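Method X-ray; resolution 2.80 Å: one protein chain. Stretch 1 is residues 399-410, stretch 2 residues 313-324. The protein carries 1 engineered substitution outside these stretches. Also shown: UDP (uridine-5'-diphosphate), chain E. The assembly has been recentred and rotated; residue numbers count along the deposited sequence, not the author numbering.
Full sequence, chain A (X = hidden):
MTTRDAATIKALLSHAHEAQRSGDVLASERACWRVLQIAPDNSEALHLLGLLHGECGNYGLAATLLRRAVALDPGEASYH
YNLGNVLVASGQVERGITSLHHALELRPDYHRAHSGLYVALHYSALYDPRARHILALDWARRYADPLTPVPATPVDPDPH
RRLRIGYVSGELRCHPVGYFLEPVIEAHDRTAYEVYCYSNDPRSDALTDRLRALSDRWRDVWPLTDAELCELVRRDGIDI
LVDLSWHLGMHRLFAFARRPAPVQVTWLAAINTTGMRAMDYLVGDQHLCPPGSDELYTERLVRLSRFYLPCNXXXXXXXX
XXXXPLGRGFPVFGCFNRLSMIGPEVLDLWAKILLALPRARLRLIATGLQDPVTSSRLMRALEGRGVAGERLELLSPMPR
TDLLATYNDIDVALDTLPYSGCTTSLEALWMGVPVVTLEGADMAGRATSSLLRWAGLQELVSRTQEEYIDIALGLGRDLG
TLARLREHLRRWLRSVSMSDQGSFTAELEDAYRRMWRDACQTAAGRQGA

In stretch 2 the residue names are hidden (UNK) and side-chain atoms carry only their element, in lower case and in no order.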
# COMPACT_ATOMS: atom_id res chain seq x y z
N PRO A 399 -17.75 -2.80 0.73
CA PRO A 399 -17.17 -3.69 1.75
C PRO A 399 -16.39 -4.86 1.14
O PRO A 399 -16.59 -5.20 -0.03
CB PRO A 399 -18.40 -4.20 2.51
CG PRO A 399 -19.42 -3.12 2.36
CD PRO A 399 -19.16 -2.48 1.02
N ARG A 400 -15.51 -5.46 1.93
CA ARG A 400 -14.57 -6.50 1.47
C ARG A 400 -15.26 -7.72 0.82
O ARG A 400 -14.96 -8.05 -0.32
CB ARG A 400 -13.66 -6.94 2.64
CG ARG A 400 -12.86 -8.23 2.47
CD ARG A 400 -11.38 -8.05 2.15
NE ARG A 400 -10.58 -8.99 2.95
CZ ARG A 400 -9.37 -9.47 2.64
NH1 ARG A 400 -8.76 -9.14 1.50
NH2 ARG A 400 -8.76 -10.32 3.47
N THR A 401 -16.18 -8.37 1.54
CA THR A 401 -16.88 -9.55 1.01
C THR A 401 -17.82 -9.23 -0.16
O THR A 401 -18.00 -10.07 -1.04
CB THR A 401 -17.70 -10.31 2.08
OG1 THR A 401 -18.60 -9.40 2.72
CG2 THR A 401 -16.79 -10.96 3.12
N ASP A 402 -18.41 -8.04 -0.16
CA ASP A 402 -19.20 -7.57 -1.30
C ASP A 402 -18.33 -7.43 -2.55
O ASP A 402 -18.78 -7.76 -3.65
CB ASP A 402 -19.90 -6.23 -1.00
CG ASP A 402 -21.06 -6.37 0.00
OD1 ASP A 402 -21.17 -7.43 0.65
OD2 ASP A 402 -21.86 -5.42 0.14
N LEU A 403 -17.09 -6.97 -2.39
CA LEU A 403 -16.15 -6.83 -3.52
C LEU A 403 -15.67 -8.18 -4.02
O LEU A 403 -15.63 -8.42 -5.23
CB LEU A 403 -14.95 -5.96 -3.14
CG LEU A 403 -13.90 -5.71 -4.25
CD1 LEU A 403 -14.25 -4.50 -5.11
CD2 LEU A 403 -12.51 -5.57 -3.65
N LEU A 404 -15.28 -9.05 -3.09
CA LEU A 404 -14.96 -10.44 -3.43
C LEU A 404 -16.08 -11.11 -4.26
O LEU A 404 -15.82 -11.77 -5.27
CB LEU A 404 -14.69 -11.25 -2.14
CG LEU A 404 -13.28 -11.49 -1.58
CD1 LEU A 404 -12.17 -10.74 -2.31
CD2 LEU A 404 -13.24 -11.20 -0.09
N ALA A 405 -17.33 -10.91 -3.83
CA ALA A 405 -18.49 -11.49 -4.50
C ALA A 405 -18.65 -11.02 -5.96
O ALA A 405 -19.10 -11.81 -6.78
CB ALA A 405 -19.77 -11.21 -3.71
N THR A 406 -18.26 -9.78 -6.28
CA THR A 406 -18.36 -9.26 -7.67
C THR A 406 -17.31 -9.83 -8.62
O THR A 406 -17.37 -9.57 -9.81
CB THR A 406 -18.30 -7.70 -7.77
OG1 THR A 406 -17.01 -7.23 -7.36
CG2 THR A 406 -19.40 -7.03 -6.95
N TYR A 407 -16.33 -10.59 -8.11
CA TYR A 407 -15.46 -11.38 -9.00
C TYR A 407 -16.20 -12.51 -9.73
O TYR A 407 -15.76 -12.94 -10.80
CB TYR A 407 -14.27 -11.96 -8.24
CG TYR A 407 -13.09 -11.02 -8.12
CD1 TYR A 407 -12.28 -10.76 -9.22
CD2 TYR A 407 -12.78 -10.40 -6.90
CE1 TYR A 407 -11.18 -9.92 -9.12
CE2 TYR A 407 -11.69 -9.55 -6.79
CZ TYR A 407 -10.89 -9.31 -7.91
OH TYR A 407 -9.82 -8.48 -7.80
N ASN A 408 -17.31 -12.97 -9.15
CA ASN A 408 -18.18 -13.96 -9.81
C ASN A 408 -18.70 -13.49 -11.16
O ASN A 408 -18.91 -14.33 -12.05
CB ASN A 408 -19.38 -14.32 -8.92
CG ASN A 408 -19.00 -15.25 -7.77
OD1 ASN A 408 -18.10 -16.08 -7.90
ND2 ASN A 408 -19.70 -15.13 -6.65
N ASP A 409 -18.89 -12.18 -11.31
CA ASP A 409 -19.29 -11.56 -12.58
C ASP A 409 -18.13 -11.15 -13.50
O ASP A 409 -18.37 -10.50 -14.51
CB ASP A 409 -20.19 -10.35 -12.29
CG ASP A 409 -21.39 -10.70 -11.39
OD1 ASP A 409 -21.82 -11.87 -11.37
OD2 ASP A 409 -21.89 -9.79 -10.70
N ILE A 410 -16.89 -11.56 -13.17
CA ILE A 410 -15.69 -11.23 -13.95
C ILE A 410 -15.07 -12.51 -14.49
O ILE A 410 -14.87 -13.47 -13.75
CB ILE A 410 -14.61 -10.53 -13.08
CG1 ILE A 410 -15.16 -9.28 -12.39
CG2 ILE A 410 -13.36 -10.16 -13.90
CD1 ILE A 410 -15.61 -8.17 -13.32
N UNK A 313 -6.90 -17.72 2.54
CA UNK A 313 -8.01 -16.76 2.50
C UNK A 313 -8.71 -16.62 3.84
O UNK A 313 -8.57 -17.48 4.69
c UNK A 313 -7.37 -19.07 2.17
c UNK A 313 -8.83 -18.85 1.82
c UNK A 313 -8.96 -17.40 1.51
N UNK A 314 -9.50 -15.55 4.01
CA UNK A 314 -10.26 -15.41 5.26
C UNK A 314 -11.37 -16.47 5.37
O UNK A 314 -11.72 -17.11 4.37
c UNK A 314 -9.75 -14.42 3.09
c UNK A 314 -10.93 -13.72 3.71
c UNK A 314 -10.83 -13.99 5.17
N UNK A 315 -11.92 -16.65 6.59
CA UNK A 315 -12.99 -17.65 6.75
C UNK A 315 -14.30 -17.26 6.06
O UNK A 315 -14.97 -18.13 5.50
c UNK A 315 -11.65 -15.91 7.84
c UNK A 315 -13.15 -17.72 8.28
c UNK A 315 -12.72 -16.38 8.78
N UNK A 316 -14.65 -15.97 6.06
CA UNK A 316 -15.93 -15.48 5.50
C UNK A 316 -15.91 -15.26 3.97
O UNK A 316 -16.48 -14.28 3.47
c UNK A 316 -15.39 -13.02 6.07
o UNK A 316 -14.18 -13.26 5.83
c UNK A 316 -16.37 -14.19 6.25
o UNK A 316 -15.82 -11.85 6.18
N UNK A 317 -15.29 -16.19 3.23
CA UNK A 317 -15.09 -16.03 1.78
C UNK A 317 -16.40 -16.31 1.04
O UNK A 317 -17.00 -17.37 1.27
c UNK A 317 -13.23 -16.50 0.04
c UNK A 317 -12.46 -17.63 -0.62
c UNK A 317 -14.00 -16.99 1.27
c UNK A 317 -12.28 -15.38 0.43
N UNK A 318 -16.86 -15.38 0.16
CA UNK A 318 -18.19 -15.51 -0.48
C UNK A 318 -18.51 -16.84 -1.14
O UNK A 318 -19.68 -17.23 -1.15
c UNK A 318 -17.32 -13.36 -0.93
c UNK A 318 -16.22 -14.12 -0.23
c UNK A 318 -18.16 -14.42 -1.54
N UNK A 319 -17.51 -17.52 -1.70
CA UNK A 319 -17.74 -18.80 -2.34
C UNK A 319 -18.27 -18.61 -3.76
O UNK A 319 -19.08 -17.72 -4.04
N UNK A 320 -17.80 -19.48 -4.65
CA UNK A 320 -17.89 -19.26 -6.08
C UNK A 320 -19.32 -19.46 -6.58
O UNK A 320 -20.05 -20.29 -6.04
c UNK A 320 -15.48 -20.05 -6.47
c UNK A 320 -14.38 -20.68 -7.14
c UNK A 320 -14.94 -19.32 -5.44
c UNK A 320 -16.94 -20.20 -6.82
c UNK A 320 -13.02 -21.97 -8.63
c UNK A 320 -11.94 -20.71 -6.87
n UNK A 320 -13.57 -19.45 -5.45
c UNK A 320 -13.20 -20.27 -6.48
c UNK A 320 -11.86 -21.55 -7.95
c UNK A 320 -14.28 -21.54 -8.23
N UNK A 321 -19.69 -18.70 -7.60
CA UNK A 321 -20.99 -18.83 -8.26
C UNK A 321 -20.82 -19.75 -9.47
O UNK A 321 -19.68 -20.04 -9.88
c UNK A 321 -21.51 -17.46 -8.67
N UNK A 322 -21.94 -20.21 -10.08
CA UNK A 322 -21.80 -21.03 -11.30
C UNK A 322 -21.42 -20.25 -12.60
O UNK A 322 -21.69 -20.75 -13.70
c UNK A 322 -23.17 -21.73 -11.41
c UNK A 322 -24.12 -20.82 -10.68
c UNK A 322 -23.33 -20.21 -9.57
N UNK A 323 -20.76 -19.09 -12.46
CA UNK A 323 -20.51 -18.10 -13.54
C UNK A 323 -21.77 -17.27 -13.84
O UNK A 323 -22.80 -17.84 -14.20
c UNK A 323 -19.97 -18.77 -14.81
N UNK A 324 -21.69 -15.94 -13.68
CA UNK A 324 -22.78 -14.98 -13.96
C UNK A 324 -23.84 -14.98 -12.86
O UNK A 324 -24.55 -15.96 -12.65
o UNK A 324 -25.61 -14.90 -16.23
c UNK A 324 -23.39 -15.17 -15.39
c UNK A 324 -24.66 -14.35 -15.63
o UNK A 324 -24.71 -13.16 -15.25
N1 UDP E . -11.06 -2.78 -1.24
C2 UDP E . -12.40 -2.57 -0.80
N3 UDP E . -13.26 -1.89 -1.58
C4 UDP E . -12.88 -1.41 -2.78
C5 UDP E . -11.59 -1.60 -3.24
C6 UDP E . -10.68 -2.30 -2.45
O2 UDP E . -12.80 -3.00 0.31
O4 UDP E . -13.69 -0.79 -3.49
C1' UDP E . -10.10 -3.53 -0.39
C2' UDP E . -9.71 -4.81 -1.09
O2' UDP E . -9.75 -5.86 -0.12
C3' UDP E . -8.32 -4.52 -1.66
C4' UDP E . -7.76 -3.40 -0.78
O4' UDP E . -8.89 -2.81 -0.12
O3' UDP E . -7.47 -5.66 -1.65
C5' UDP E . -7.00 -2.29 -1.52
O5' UDP E . -6.26 -2.76 -2.64
PA UDP E . -5.67 -1.69 -3.71
O1A UDP E . -4.72 -0.79 -2.95
O2A UDP E . -6.85 -1.11 -4.45
O3A UDP E . -4.82 -2.53 -4.81
PB UDP E . -3.61 -3.54 -4.46
O1B UDP E . -4.11 -4.44 -3.37
O2B UDP E . -3.42 -4.29 -5.73
O3B UDP E . -2.45 -2.64 -4.08

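Position 313 carries three side-chain carbons that close a ring onto its own backbone N, a pattern unique to proline; no atom of it comes within contact range of stretch 1. It is P313. Position 314 repeats the pattern, three carbons returning to N, and here the CA-to-CB bond points toward stretch 1. One ring carbon lies 4.0 Å from R400 NH2. The residue is P314, that carbon is CG, and it sits oblique to the guanidinium. Position 315 is a third ring of three carbons closed onto N, out of reach of stretch 1: P315.

Position 316 has four side-chain atoms, two carbons with two oxygens on the second. One of its oxygens lies 3.3 Å from T401 CG2, a contact with a methyl group rather than with a donor. A carboxylate attached directly to CB is aspartate, and the lack of a nitrogen in the labels excludes asparagine. The residue is D316, and the oxygen is OD2. Position 317 has four carbons forked at the second; a fork at the first would have meant isoleucine. Its CA-to-CB bond points away, yet the end of the chain returns, one terminal carbon lying 4.3 Å from L404 CD2. The skeleton is that of leucine, L317, and the carbon is CD1. Its backbone N makes a weak bond of 3.0 Å to P315 O.

At position 318 three carbons again close onto N, with CA-to-CB toward the helix. One ring carbon lies 3.4 Å from T401 O and 3.6 Å from L404 CB, while the CB of position 318 is 4.2 Å from A405 CB. This is P318, and the ring carbon is CG. Position 319 has no side-chain atoms, and its backbone O lies 3.7 Å from N408 ND2. It is therefore G319; its phi of 82° by itself favours glycine.

Position 320 shows one carbon followed by fused five- and six-membered rings holding eight carbons and one nitrogen, an indole. The ring end leads away from stretch 1, but the CA of position 320 remains 3.7 Å from N408 OD1. This is W320, with chi1 of -61° (m). Position 321 has a single carbon, its CB, which points toward stretch 1 and stands 3.5 Å from N408 CG. It is alanine, A321.

Position 322, three carbons closed onto N, with CA-to-CB pointing away, is P322, without contact. Position 323 has one carbon, with CA-to-CB also pointing away, and its CA is 4.4 Å from N408 O: A323, poorly ordered. Position 324 has two carbons, the second with two oxygens. Its CA-to-CB bond points away and its side chain comes no nearer than 5.0 Å; the close contacts are backbone: the N of position 324 is 3.6 Å from N408 O, and its C is 4.0 Å from D409 OD1. It is D324.

The contact combines apolar packing with one polar anchor. P318 rests on the helix surface formed by T401, L404 and A405, and L317 adds to the packing at L404. Farther along, N408 OD1 accepts a hydrogen bond from A321 N at 3.1 Å, with an angle of 154° at the hydrogen. It is the one hydrogen bond between the two stretches, made by the backbone of a stretch with no regular helix or strand. The two stretches together bury 485 Å².

Stretch 2 (313-324) PPPDLPGWAPAD
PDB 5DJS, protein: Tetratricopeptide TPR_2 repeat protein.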